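Local coordinates for sister chromatid cohesion protein (Chaetomium thermophilum, PDB 5T8V) that probably acts as a cohesin loader on chromatin, this chain being the HEAT-repeat C-terminal part of the longer Scc2 protein, at residues K1160-S1172 against R1198-Q1211. Residues are numbered along the deposited sequence; the frame is centred on the assembly and turned at random.
Sequences KETGVTFITLATS and REYAKAIQSIFAYQ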
ATOM      1  N   LYS A1160       0.129  43.101 -26.992  1.00 79.69           N
ATOM      2  CA  LYS A1160      -0.934  43.881 -26.366  1.00 79.63           C
ATOM      3  C   LYS A1160      -2.299  43.502 -26.927  1.00 78.34           C
ATOM      4  O   LYS A1160      -3.279  43.401 -26.181  1.00 77.83           O
ATOM      5  CB  LYS A1160      -0.673  45.374 -26.560  1.00 82.93           C
ATOM      6  CG  LYS A1160       0.536  45.889 -25.802  1.00 85.50           C
ATOM      7  CD  LYS A1160       0.732  47.383 -25.995  1.00 88.96           C
ATOM      8  CE  LYS A1160       1.919  47.892 -25.189  1.00 91.89           C
ATOM      9  NZ  LYS A1160       2.122  49.361 -25.347  1.00 95.18           N
ATOM     10  N   GLU A1161      -2.381  43.281 -28.240  1.00 81.25           N
ATOM     11  CA  GLU A1161      -3.638  42.953 -28.900  1.00 80.04           C
ATOM     12  C   GLU A1161      -4.107  41.532 -28.621  1.00 76.00           C
ATOM     13  O   GLU A1161      -5.156  41.139 -29.144  1.00 75.12           O
ATOM     14  CB  GLU A1161      -3.492  43.145 -30.410  1.00 81.30           C
ATOM     15  CG  GLU A1161      -3.149  44.564 -30.842  1.00 84.83           C
ATOM     16  CD  GLU A1161      -2.752  44.648 -32.306  1.00 86.55           C
ATOM     17  OE1 GLU A1161      -1.626  44.226 -32.644  1.00 86.43           O
ATOM     18  OE2 GLU A1161      -3.568  45.128 -33.120  1.00 87.36           O
ATOM     19  N   THR A1162      -3.380  40.760 -27.814  1.00 59.48           N
ATOM     20  CA  THR A1162      -3.628  39.326 -27.718  1.00 56.27           C
ATOM     21  C   THR A1162      -3.687  38.845 -26.272  1.00 54.38           C
ATOM     22  O   THR A1162      -4.462  37.941 -25.949  1.00 52.96           O
ATOM     23  CB  THR A1162      -2.536  38.571 -28.487  1.00 56.13           C
ATOM     24  OG1 THR A1162      -2.603  38.918 -29.875  1.00 56.75           O
ATOM     25  CG2 THR A1162      -2.697  37.079 -28.346  1.00 54.73           C
ATOM     26  N   GLY A1163      -2.877  39.437 -25.399  1.00 62.14           N
ATOM     27  CA  GLY A1163      -2.750  38.968 -24.031  1.00 61.23           C
ATOM     28  C   GLY A1163      -4.061  38.746 -23.302  1.00 60.63           C
ATOM     29  O   GLY A1163      -4.363  37.625 -22.881  1.00 60.37           O
ATOM     30  N   VAL A1164      -4.849  39.813 -23.144  1.00 50.91           N
ATOM     31  CA  VAL A1164      -6.074  39.731 -22.353  1.00 50.28           C
ATOM     32  C   VAL A1164      -6.996  38.648 -22.895  1.00 48.29           C
ATOM     33  O   VAL A1164      -7.694  37.971 -22.132  1.00 47.69           O
ATOM     34  CB  VAL A1164      -6.774  41.102 -22.315  1.00 51.81           C
ATOM     35  CG1 VAL A1164      -8.161  40.993 -21.684  1.00 52.03           C
ATOM     36  CG2 VAL A1164      -5.924  42.106 -21.549  1.00 53.36           C
ATOM     37  N   THR A1165      -7.016  38.463 -24.215  1.00 43.96           N
ATOM     38  CA  THR A1165      -7.906  37.468 -24.801  1.00 42.64           C
ATOM     39  C   THR A1165      -7.539  36.064 -24.336  1.00 41.87           C
ATOM     40  O   THR A1165      -8.408  35.290 -23.922  1.00 41.67           O
ATOM     41  CB  THR A1165      -7.872  37.559 -26.329  1.00 41.69           C
ATOM     42  OG1 THR A1165      -8.400  38.827 -26.743  1.00 42.60           O
ATOM     43  CG2 THR A1165      -8.705  36.441 -26.965  1.00 40.36           C
ATOM     44  N   PHE A1166      -6.252  35.712 -24.398  1.00 44.41           N
ATOM     45  CA  PHE A1166      -5.840  34.373 -23.985  1.00 44.17           C
ATOM     46  C   PHE A1166      -5.935  34.205 -22.474  1.00 45.86           C
ATOM     47  O   PHE A1166      -6.326  33.137 -21.987  1.00 45.54           O
ATOM     48  CB  PHE A1166      -4.421  34.080 -24.469  1.00 43.47           C
ATOM     49  CG  PHE A1166      -4.349  33.651 -25.907  1.00 42.93           C
ATOM     50  CD1 PHE A1166      -4.920  32.459 -26.317  1.00 42.59           C
ATOM     51  CD2 PHE A1166      -3.705  34.432 -26.843  1.00 42.90           C
ATOM     52  CE1 PHE A1166      -4.854  32.060 -27.641  1.00 41.57           C
ATOM     53  CE2 PHE A1166      -3.633  34.038 -28.169  1.00 42.51           C
ATOM     54  CZ  PHE A1166      -4.209  32.852 -28.568  1.00 41.75           C
ATOM     55  N   ILE A1167      -5.578  35.243 -21.716  1.00 46.53           N
ATOM     56  CA  ILE A1167      -5.782  35.204 -20.271  1.00 46.70           C
ATOM     57  C   ILE A1167      -7.244  34.917 -19.957  1.00 46.34           C
ATOM     58  O   ILE A1167      -7.563  34.200 -19.000  1.00 46.69           O
ATOM     59  CB  ILE A1167      -5.312  36.522 -19.628  1.00 47.77           C
ATOM     60  CG1 ILE A1167      -3.810  36.719 -19.856  1.00 47.55           C
ATOM     61  CG2 ILE A1167      -5.619  36.531 -18.133  1.00 48.28           C
ATOM     62  CD1 ILE A1167      -3.292  38.082 -19.441  1.00 48.62           C
ATOM     63  N   THR A1168      -8.156  35.466 -20.764  1.00 44.54           N
ATOM     64  CA  THR A1168      -9.582  35.260 -20.534  1.00 44.90           C
ATOM     65  C   THR A1168     -10.009  33.853 -20.935  1.00 43.79           C
ATOM     66  O   THR A1168     -10.757  33.193 -20.205  1.00 44.45           O
ATOM     67  CB  THR A1168     -10.388  36.303 -21.310  1.00 45.08           C
ATOM     68  OG1 THR A1168      -9.915  37.615 -20.986  1.00 46.28           O
ATOM     69  CG2 THR A1168     -11.863  36.209 -20.965  1.00 45.90           C
ATOM     70  N   LEU A1169      -9.549  33.377 -22.091  1.00 42.97           N
ATOM     71  CA  LEU A1169      -9.927  32.051 -22.558  1.00 42.01           C
ATOM     72  C   LEU A1169      -9.333  30.944 -21.699  1.00 42.31           C
ATOM     73  O   LEU A1169      -9.841  29.818 -21.724  1.00 42.10           O
ATOM     74  CB  LEU A1169      -9.498  31.871 -24.014  1.00 40.56           C
ATOM     75  CG  LEU A1169     -10.196  32.788 -25.023  1.00 40.26           C
ATOM     76  CD1 LEU A1169      -9.495  32.742 -26.368  1.00 39.12           C
ATOM     77  CD2 LEU A1169     -11.665  32.410 -25.178  1.00 40.33           C
ATOM     78  N   ALA A1170      -8.272  31.233 -20.940  1.00 54.90           N
ATOM     79  CA  ALA A1170      -7.697  30.220 -20.063  1.00 56.05           C
ATOM     80  C   ALA A1170      -8.669  29.792 -18.972  1.00 59.05           C
ATOM     81  O   ALA A1170      -8.512  28.701 -18.412  1.00 59.42           O
ATOM     82  CB  ALA A1170      -6.405  30.738 -19.433  1.00 56.68           C
ATOM     83  N   THR A1171      -9.665  30.621 -18.659  1.00 44.87           N
ATOM     84  CA  THR A1171     -10.669  30.294 -17.656  1.00 46.33           C
ATOM     85  C   THR A1171     -11.903  29.635 -18.260  1.00 46.00           C
ATOM     86  O   THR A1171     -12.964  29.628 -17.628  1.00 47.38           O
ATOM     87  CB  THR A1171     -11.079  31.553 -16.887  1.00 47.81           C
ATOM     88  OG1 THR A1171     -11.799  32.436 -17.757  1.00 47.38           O
ATOM     89  CG2 THR A1171      -9.854  32.272 -16.337  1.00 48.26           C
ATOM     90  N   SER A1172     -11.788  29.089 -19.466  1.00 49.42           N
ATOM     91  CA  SER A1172     -12.918  28.450 -20.121  1.00 48.46           C
ATOM     92  C   SER A1172     -13.099  27.026 -19.607  1.00 48.48           C
ATOM     93  O   SER A1172     -12.143  26.366 -19.191  1.00 49.27           O
ATOM     94  CB  SER A1172     -12.717  28.436 -21.637  1.00 46.39           C
ATOM     95  OG  SER A1172     -13.831  27.862 -22.294  1.00 45.21           O
ATOM     96  N   ARG A1198       1.023  45.551 -16.921  1.00 89.60           N
ATOM     97  CA  ARG A1198       0.280  46.797 -17.056  1.00 89.05           C
ATOM     98  C   ARG A1198      -1.177  46.591 -17.450  1.00 87.16           C
ATOM     99  O   ARG A1198      -1.971  47.530 -17.324  1.00 87.48           O
ATOM    100  CB  ARG A1198       0.957  47.704 -18.092  1.00 91.01           C
ATOM    101  CG  ARG A1198       2.311  48.238 -17.651  1.00 91.59           C
ATOM    102  CD  ARG A1198       2.979  49.058 -18.743  1.00 92.08           C
ATOM    103  NE  ARG A1198       3.324  48.249 -19.908  1.00 91.65           N
ATOM    104  CZ  ARG A1198       3.989  48.704 -20.966  1.00 93.88           C
ATOM    105  NH1 ARG A1198       4.391  49.967 -21.014  1.00 95.91           N
ATOM    106  NH2 ARG A1198       4.259  47.892 -21.979  1.00 94.51           N
ATOM    107  N   GLU A1199      -1.550  45.400 -17.919  1.00 91.58           N
ATOM    108  CA  GLU A1199      -2.929  45.131 -18.308  1.00 89.51           C
ATOM    109  C   GLU A1199      -3.583  44.151 -17.342  1.00 86.71           C
ATOM    110  O   GLU A1199      -4.230  43.189 -17.767  1.00 86.58           O
ATOM    111  CB  GLU A1199      -2.987  44.592 -19.739  1.00 89.74           C
ATOM    112  CG  GLU A1199      -2.635  45.622 -20.802  1.00 91.43           C
ATOM    113  CD  GLU A1199      -3.066  45.199 -22.192  1.00 92.76           C
ATOM    114  OE1 GLU A1199      -3.359  44.001 -22.386  1.00 92.42           O
ATOM    115  OE2 GLU A1199      -3.120  46.067 -23.089  1.00 94.70           O
ATOM    116  N   TYR A1200      -3.417  44.386 -16.038  1.00 69.98           N
ATOM    117  CA  TYR A1200      -4.024  43.513 -15.039  1.00 68.73           C
ATOM    118  C   TYR A1200      -5.503  43.827 -14.848  1.00 66.93           C
ATOM    119  O   TYR A1200      -6.340  42.917 -14.824  1.00 66.33           O
ATOM    120  CB  TYR A1200      -3.273  43.641 -13.706  1.00118.04           C
ATOM    121  CG  TYR A1200      -1.987  42.837 -13.599  1.00118.49           C
ATOM    122  CD1 TYR A1200      -1.734  41.757 -14.438  1.00118.35           C
ATOM    123  CD2 TYR A1200      -1.028  43.155 -12.641  1.00119.31           C
ATOM    124  CE1 TYR A1200      -0.570  41.027 -14.333  1.00119.06           C
ATOM    125  CE2 TYR A1200       0.143  42.427 -12.530  1.00120.05           C
ATOM    126  CZ  TYR A1200       0.364  41.364 -13.378  1.00119.95           C
ATOM    127  OH  TYR A1200       1.526  40.636 -13.278  1.00120.97           O
ATOM    128  N   ALA A1201      -5.845  45.108 -14.711  1.00 62.41           N
ATOM    129  CA  ALA A1201      -7.241  45.484 -14.510  1.00 62.12           C
ATOM    130  C   ALA A1201      -8.115  44.973 -15.649  1.00 60.40           C
ATOM    131  O   ALA A1201      -9.111  44.274 -15.421  1.00 60.42           O
ATOM    132  CB  ALA A1201      -7.355  47.002 -14.378  1.00 65.23           C
ATOM    133  N   LYS A1202      -7.755  45.312 -16.890  1.00 67.59           N
ATOM    134  CA  LYS A1202      -8.537  44.858 -18.035  1.00 65.10           C
ATOM    135  C   LYS A1202      -8.606  43.339 -18.096  1.00 60.56           C
ATOM    136  O   LYS A1202      -9.594  42.782 -18.587  1.00 60.60           O
ATOM    137  CB  LYS A1202      -7.946  45.410 -19.334  1.00 65.91           C
ATOM    138  CG  LYS A1202      -7.862  46.929 -19.393  1.00 66.38           C
ATOM    139  CD  LYS A1202      -8.174  47.457 -20.789  1.00 66.31           C
ATOM    140  CE  LYS A1202      -7.213  46.910 -21.840  1.00 64.56           C
ATOM    141  NZ  LYS A1202      -7.549  47.397 -23.209  1.00 65.36           N
ATOM    142  N   ALA A1203      -7.571  42.652 -17.606  1.00 51.93           N
ATOM    143  CA  ALA A1203      -7.578  41.193 -17.620  1.00 48.53           C
ATOM    144  C   ALA A1203      -8.588  40.641 -16.625  1.00 45.80           C
ATOM    145  O   ALA A1203      -9.358  39.729 -16.947  1.00 45.06           O
ATOM    146  CB  ALA A1203      -6.177  40.660 -17.317  1.00 48.57           C
ATOM    147  N   ILE A1204      -8.599  41.179 -15.404  1.00 47.46           N
ATOM    148  CA  ILE A1204      -9.558  40.725 -14.401  1.00 46.01           C
ATOM    149  C   ILE A1204     -10.981  41.016 -14.863  1.00 46.75           C
ATOM    150  O   ILE A1204     -11.839  40.124 -14.899  1.00 46.87           O
ATOM    151  CB  ILE A1204      -9.257  41.380 -13.040  1.00 45.15           C
ATOM    152  CG1 ILE A1204      -7.848  40.996 -12.573  1.00 44.82           C
ATOM    153  CG2 ILE A1204     -10.293  40.964 -11.999  1.00 44.40           C
ATOM    154  CD1 ILE A1204      -7.336  41.816 -11.410  1.00 45.21           C
ATOM    155  N   GLN A1205     -11.251  42.273 -15.227  1.00 47.63           N
ATOM    156  CA  GLN A1205     -12.567  42.627 -15.748  1.00 48.75           C
ATOM    157  C   GLN A1205     -12.964  41.711 -16.898  1.00 49.05           C
ATOM    158  O   GLN A1205     -14.118  41.275 -16.990  1.00 49.09           O
ATOM    159  CB  GLN A1205     -12.573  44.087 -16.205  1.00 50.78           C
ATOM    160  CG  GLN A1205     -12.322  45.091 -15.087  1.00 51.84           C
ATOM    161  CD  GLN A1205     -11.862  46.442 -15.607  1.00 53.40           C
ATOM    162  OE1 GLN A1205     -11.865  46.693 -16.814  1.00 54.35           O
ATOM    163  NE2 GLN A1205     -11.455  47.318 -14.694  1.00 53.36           N
ATOM    164  N   SER A1206     -12.012  41.397 -17.779  1.00 40.91           N
ATOM    165  CA  SER A1206     -12.303  40.532 -18.917  1.00 41.16           C
ATOM    166  C   SER A1206     -12.697  39.135 -18.458  1.00 40.69           C
ATOM    167  O   SER A1206     -13.666  38.556 -18.956  1.00 41.15           O
ATOM    168  CB  SER A1206     -11.092  40.468 -19.849  1.00 40.97           C
ATOM    169  OG  SER A1206     -11.332  39.591 -20.933  1.00 41.23           O
ATOM    170  N   ILE A1207     -11.946  38.570 -17.509  1.00 40.16           N
ATOM    171  CA  ILE A1207     -12.274  37.237 -17.011  1.00 40.15           C
ATOM    172  C   ILE A1207     -13.666  37.230 -16.398  1.00 40.59           C
ATOM    173  O   ILE A1207     -14.445  36.290 -16.601  1.00 41.05           O
ATOM    174  CB  ILE A1207     -11.207  36.762 -16.006  1.00 39.83           C
ATOM    175  CG1 ILE A1207      -9.864  36.567 -16.719  1.00 39.75           C
ATOM    176  CG2 ILE A1207     -11.644  35.454 -15.334  1.00 40.16           C
ATOM    177  CD1 ILE A1207      -8.706  36.260 -15.791  1.00 39.74           C
ATOM    178  N   PHE A1208     -14.007  38.278 -15.643  1.00 43.29           N
ATOM    179  CA  PHE A1208     -15.332  38.337 -15.033  1.00 44.07           C
ATOM    180  C   PHE A1208     -16.422  38.407 -16.097  1.00 45.54           C
ATOM    181  O   PHE A1208     -17.393  37.644 -16.057  1.00 45.64           O
ATOM    182  CB  PHE A1208     -15.431  39.532 -14.087  1.00 44.32           C
ATOM    183  CG  PHE A1208     -16.822  39.773 -13.572  1.00 45.32           C
ATOM    184  CD1 PHE A1208     -17.430  38.858 -12.729  1.00 45.05           C
ATOM    185  CD2 PHE A1208     -17.524  40.910 -13.936  1.00 47.26           C
ATOM    186  CE1 PHE A1208     -18.710  39.073 -12.258  1.00 46.61           C
ATOM    187  CE2 PHE A1208     -18.804  41.130 -13.467  1.00 48.73           C
ATOM    188  CZ  PHE A1208     -19.397  40.210 -12.627  1.00 48.40           C
ATOM    189  N   ALA A1209     -16.281  39.326 -17.057  1.00 55.72           N
ATOM    190  CA  ALA A1209     -17.277  39.439 -18.120  1.00 55.93           C
ATOM    191  C   ALA A1209     -17.420  38.127 -18.880  1.00 55.14           C
ATOM    192  O   ALA A1209     -18.523  37.756 -19.294  1.00 55.85           O
ATOM    193  CB  ALA A1209     -16.903  40.573 -19.072  1.00 55.98           C
ATOM    194  N   TYR A1210     -16.312  37.410 -19.067  1.00 47.81           N
ATOM    195  CA  TYR A1210     -16.353  36.137 -19.779  1.00 48.32           C
ATOM    196  C   TYR A1210     -17.112  35.088 -18.976  1.00 48.03           C
ATOM    197  O   TYR A1210     -17.964  34.375 -19.517  1.00 47.69           O
ATOM    198  CB  TYR A1210     -14.928  35.674 -20.075  1.00 46.92           C
ATOM    199  CG  TYR A1210     -14.825  34.412 -20.902  1.00 46.64           C
ATOM    200  CD1 TYR A1210     -15.061  34.434 -22.268  1.00 47.79           C
ATOM    201  CD2 TYR A1210     -14.467  33.205 -20.319  1.00 46.39           C
ATOM    202  CE1 TYR A1210     -14.958  33.285 -23.031  1.00 48.60           C
ATOM    203  CE2 TYR A1210     -14.360  32.051 -21.071  1.00 47.29           C
ATOM    204  CZ  TYR A1210     -14.606  32.096 -22.427  1.00 48.41           C
ATOM    205  OH  TYR A1210     -14.503  30.948 -23.184  1.00 49.23           O
ATOM    206  N   GLN A1211     -16.818  34.985 -17.677  1.00 53.45           N
ATOM    207  CA  GLN A1211     -17.529  34.030 -16.833  1.00 53.76           C
ATOM    208  C   GLN A1211     -19.011  34.365 -16.736  1.00 55.04           C
ATOM    209  O   GLN A1211     -19.845  33.460 -16.604  1.00 55.51           O
ATOM    210  CB  GLN A1211     -16.906  34.001 -15.436  1.00 52.51           C
ATOM    211  CG  GLN A1211     -15.484  33.468 -15.402  1.00 51.47           C
ATOM    212  CD  GLN A1211     -15.415  31.978 -15.666  1.00 51.90           C
ATOM    213  OE1 GLN A1211     -16.281  31.219 -15.231  1.00 52.86           O
ATOM    214  NE2 GLN A1211     -14.386  31.551 -16.389  1.00 51.20           N
TER
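Y1210 lays its ring across T1168 and L1169, with T1168 CG2 against its CB and CG. At the far end of the ring, L1169 CD2 comes to 4.0 Å from Y1210 CE1, crossing at about a right angle, while S1172 CA sits at the ring edge, near its plane. CG of Y1210 stands anti to the backbone N (chi1 -176°), which sends the ring across the turn 1169-1172. With an alanine in its place, a gap would probably open beside T1168 CG2, leaving L1169 CD2 and S1172 without the ring they lean on. S1172 OG itself bonds to Q1137. Beside the ring, Q1211 NE2 donates to T1171 O over 2.7 Å, the acceptor lying in the amide plane, and more weakly to T1171 OG1, which in turn is fixed on T1168 O at 2.8 Å. The two helices belong to the all-helical C-terminal region of this HEAT-repeat protein and cross at -44°, their axes 8.8 Å apart at closest approach. Helices 1139-1154 and 1175-1191 cover F1166 and L1169, and helix 1271-1284 backs 1200-1213. Between helices 1163-1169 and 1200-1213, S1206 OG comes too close to T1168 OG1 for the modelled bond from serine to threonine to be more than doubtful; T1168 OG1 itself bonds back to V1164 O. The two methyls of V1164 part: CG1 rests on S1206 CB at 3.5 Å and CG2 meets E1199 OE1. I1167 CG2 touches I1207 CD1 at 3.9 Å, and T1171 CG2 lies against I1207 CG2. At the exposed end, K1160 NZ and R1198 NH2, two like charges, stand 4.3 Å apart, K1160 CE approaching the guanidinium obliquely.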